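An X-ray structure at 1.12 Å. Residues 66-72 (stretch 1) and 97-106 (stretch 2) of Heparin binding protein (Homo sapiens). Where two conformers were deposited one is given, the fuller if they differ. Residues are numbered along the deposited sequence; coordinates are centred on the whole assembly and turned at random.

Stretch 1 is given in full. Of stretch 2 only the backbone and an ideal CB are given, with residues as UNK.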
# COMPACT_ATOMS: atom_id res chain seq x y z
N GLN A 66 -17.10 15.24 -4.17
CA GLN A 66 -17.33 15.50 -2.78
C GLN A 66 -16.64 14.50 -1.88
O GLN A 66 -16.66 14.72 -0.69
CB GLN A 66 -18.81 15.61 -2.41
CG GLN A 66 -19.53 16.86 -2.81
CD GLN A 66 -19.85 16.93 -4.28
OE1 GLN A 66 -20.55 16.08 -4.80
NE2 GLN A 66 -19.19 17.84 -4.98
N SER A 67 -16.02 13.45 -2.45
CA SER A 67 -15.31 12.47 -1.64
C SER A 67 -13.78 12.57 -1.80
O SER A 67 -13.04 12.27 -0.86
CB SER A 67 -15.75 11.07 -2.05
OG SER A 67 -15.20 10.08 -1.24
N ARG A 68 -13.31 12.85 -2.99
CA ARG A 68 -11.91 12.82 -3.31
C ARG A 68 -11.14 14.04 -2.87
O ARG A 68 -11.63 15.14 -2.82
CB ARG A 68 -11.69 12.62 -4.79
CG ARG A 68 -12.03 11.20 -5.27
CD ARG A 68 -11.74 11.11 -6.75
NE ARG A 68 -12.08 9.79 -7.27
CZ ARG A 68 -11.53 9.28 -8.40
NH1 ARG A 68 -10.60 9.88 -9.11
NH2 ARG A 68 -11.92 8.06 -8.76
N GLN A 69 -9.84 13.80 -2.64
CA GLN A 69 -8.85 14.78 -2.48
C GLN A 69 -7.64 14.40 -3.32
O GLN A 69 -7.18 13.25 -3.21
CB GLN A 69 -8.42 15.07 -1.07
CG GLN A 69 -9.60 15.51 -0.15
CD GLN A 69 -9.13 15.54 1.31
OE1 GLN A 69 -8.09 16.18 1.61
NE2 GLN A 69 -9.84 14.85 2.17
N THR A 70 -7.14 15.26 -4.13
CA THR A 70 -6.03 15.04 -5.02
C THR A 70 -4.81 15.86 -4.69
O THR A 70 -4.96 17.04 -4.32
CB THR A 70 -6.39 15.16 -6.50
OG1 THR A 70 -7.55 14.31 -6.78
CG2 THR A 70 -5.30 14.83 -7.44
N PHE A 71 -3.64 15.29 -4.82
CA PHE A 71 -2.38 15.92 -4.47
C PHE A 71 -1.26 15.66 -5.44
O PHE A 71 -1.18 14.63 -6.09
CB PHE A 71 -1.87 15.35 -3.09
CG PHE A 71 -2.91 15.40 -2.00
CD1 PHE A 71 -3.90 14.45 -1.88
CD2 PHE A 71 -2.93 16.46 -1.08
CE1 PHE A 71 -4.93 14.54 -0.95
CE2 PHE A 71 -3.91 16.52 -0.10
CZ PHE A 71 -4.93 15.58 -0.05
N SER A 72 -0.38 16.70 -5.48
CA SER A 72 0.89 16.48 -6.15
C SER A 72 1.88 16.01 -5.06
O SER A 72 1.61 16.14 -3.85
CB SER A 72 1.46 17.77 -6.78
OG SER A 72 0.57 18.31 -7.77
N UNK A 97 0.11 19.44 0.41
CA UNK A 97 -0.58 20.11 1.54
C UNK A 97 -1.11 19.04 2.46
O UNK A 97 -1.14 17.83 2.12
CB UNK A 97 -1.71 21.02 1.06
N UNK A 98 -1.62 19.39 3.63
CA UNK A 98 -2.26 18.42 4.48
C UNK A 98 -3.61 17.99 3.91
O UNK A 98 -4.42 18.80 3.51
CB UNK A 98 -2.43 18.99 5.89
N UNK A 99 -3.84 16.68 3.95
CA UNK A 99 -5.14 16.16 3.60
C UNK A 99 -6.14 16.50 4.72
O UNK A 99 -5.79 16.60 5.88
CB UNK A 99 -5.07 14.65 3.36
N UNK A 100 -7.38 16.70 4.29
CA UNK A 100 -8.43 16.90 5.28
C UNK A 100 -8.92 15.52 5.75
O UNK A 100 -9.13 14.63 4.91
CB UNK A 100 -9.58 17.73 4.70
N UNK A 101 -9.15 15.39 7.02
CA UNK A 101 -9.67 14.08 7.54
C UNK A 101 -11.18 14.17 7.44
O UNK A 101 -11.82 14.99 8.06
CB UNK A 101 -9.23 13.79 8.98
N UNK A 102 -11.78 13.27 6.67
CA UNK A 102 -13.19 13.23 6.41
C UNK A 102 -13.67 11.80 6.55
O UNK A 102 -12.89 10.90 6.78
CB UNK A 102 -13.51 13.79 5.02
N UNK A 103 -14.98 11.62 6.33
CA UNK A 103 -15.47 10.22 6.41
C UNK A 103 -14.87 9.37 5.31
O UNK A 103 -14.86 8.12 5.43
CB UNK A 103 -17.00 10.17 6.32
N UNK A 104 -14.32 9.97 4.25
CA UNK A 104 -13.74 9.13 3.16
C UNK A 104 -12.21 9.13 3.14
O UNK A 104 -11.66 8.44 2.29
CB UNK A 104 -14.25 9.62 1.80
N UNK A 105 -11.59 9.90 4.02
CA UNK A 105 -10.12 10.03 4.05
C UNK A 105 -9.69 10.01 5.53
O UNK A 105 -9.96 10.93 6.31
CB UNK A 105 -9.65 11.31 3.35
N UNK A 106 -8.97 8.94 5.88
CA UNK A 106 -8.48 8.77 7.24
C UNK A 106 -7.02 8.28 7.19
O UNK A 106 -6.52 7.87 6.15
CB UNK A 106 -9.36 7.79 8.02

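Position 97 lies beside the strand of stretch 1. Its CA-to-CB bond points sideways, and the ideal CB is 5.1 Å from Phe71 CE2. Stretch 1 offers a ring face and the carbonyl oxygen of Thr70. A long side chain with a flat donor group would suit, and an aliphatic one could cover the ring. The residue is Arg97. Its guanidinium lies flat on Phe71, centres 4.2 Å apart and planes at 13°. Both terminal nitrogens reach one acceptor: NH1 of Arg97 is 3.0 Å and NH2 2.9 Å from Thr70 O, both hydrogen bonds. Water 3 accepts from Arg97 NH2 and donates to Gln69 OE1.

Position 98 points away; nothing of stretch 1 lies within 5.5 Å of the ideal CB. Many side chains would fit, polar ones included. It is Glu98, whose OE2 is bonded elsewhere in the structure.

Position 99 points sideways. Its ideal CB is 3.5 Å from Phe71 CZ and 3.8 Å from Gln69 OE1, so little room is left on this side. A small residue suits best. It is Ala99, whose CB packs 3.7 Å from Phe71 CZ.

At position 100 the backbone makes the main contact. The residue's N donates to Gln69 OE1 at 2.8 Å, and Gln69 NE2 donates to the residue's O, also at 2.8 Å. The Gln69 amide thus pairs with both backbone polar groups of residue 100. The CB leaves sideways, ideally 3.8 Å from Gln69 OE1. Many side chains would do, but proline would lack the N-H. It is Asn100, whose side-chain amide makes no hydrogen bond to stretch 1.

Position 101 points away; many residues would do. It is Leu101.

Position 102 points toward stretch 1, its ideal CB 4.8 Å from Gln69 NE2. It begins a type I turn, where Ser, Thr, Asp or Asn often accepts from the backbone. It is Thr102. OG1 of Thr102 accepts a hydrogen bond from N of residue 104 at 3.1 Å, while water 1 links OG1 to Ser67 O and Gln69 NE2.

Position 103, within the turn, is out of reach. With phi near -65°, even proline is conceivable; small polar residues are common. It is Ser103.

Position 104 points toward stretch 1. The ideal CB is a tight 3.2 Å from Ser67 OG, favouring a small residue, perhaps polar. It is Ser104, with OG 3.0 Å from Ser67 OG. Water 2 bonds to both hydroxyls.

Position 105 ends the turn and points toward stretch 1, its ideal CB 3.7 Å from Gln69 NE2. Extended backbone angles suit a compact beta-branched residue. It is Val105, with CG2 3.5 Å from Gln69 NE2.

Position 106 is out of reach. It is Thr106.

Stretch 2, residues 97-106: REANLTSSVT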
# COMPACT_ATOMS: atom_id res chain seq x y z
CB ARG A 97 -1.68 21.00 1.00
CG ARG A 97 -2.85 20.14 0.41
CD ARG A 97 -3.82 21.02 -0.41
NE ARG A 97 -5.00 20.24 -0.83
CZ ARG A 97 -4.99 19.42 -1.89
NH1 ARG A 97 -3.97 19.34 -2.73
NH2 ARG A 97 -6.05 18.62 -2.09
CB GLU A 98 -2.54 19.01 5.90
CG GLU A 98 -1.20 19.13 6.64
CD GLU A 98 -1.28 19.47 8.09
OE1 GLU A 98 -2.38 19.62 8.65
OE2 GLU A 98 -0.20 19.67 8.70
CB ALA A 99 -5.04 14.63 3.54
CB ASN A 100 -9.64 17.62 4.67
CG ASN A 100 -9.58 19.08 4.66
OD1 ASN A 100 -8.70 19.67 5.38
ND2 ASN A 100 -10.46 19.75 3.93
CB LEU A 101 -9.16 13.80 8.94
CG LEU A 101 -7.59 13.89 9.03
CD1 LEU A 101 -7.15 13.69 10.43
CD2 LEU A 101 -6.98 12.89 8.03
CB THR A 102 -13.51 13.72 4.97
OG1 THR A 102 -12.95 12.73 4.08
CG2 THR A 102 -12.81 15.03 4.66
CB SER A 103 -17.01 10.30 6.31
OG SER A 103 -17.37 10.88 5.08
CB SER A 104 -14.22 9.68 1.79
OG SER A 104 -15.60 9.57 1.65
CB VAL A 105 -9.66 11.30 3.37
CG1 VAL A 105 -8.14 11.47 3.52
CG2 VAL A 105 -10.02 11.33 1.88
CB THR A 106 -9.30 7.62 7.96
OG1 THR A 106 -9.02 6.40 7.25
CG2 THR A 106 -10.73 7.92 8.06
O HOH W 1 -12.55 13.68 1.52
O HOH W 2 -16.60 7.99 -0.50
O HOH W 3 -7.79 18.64 0.27
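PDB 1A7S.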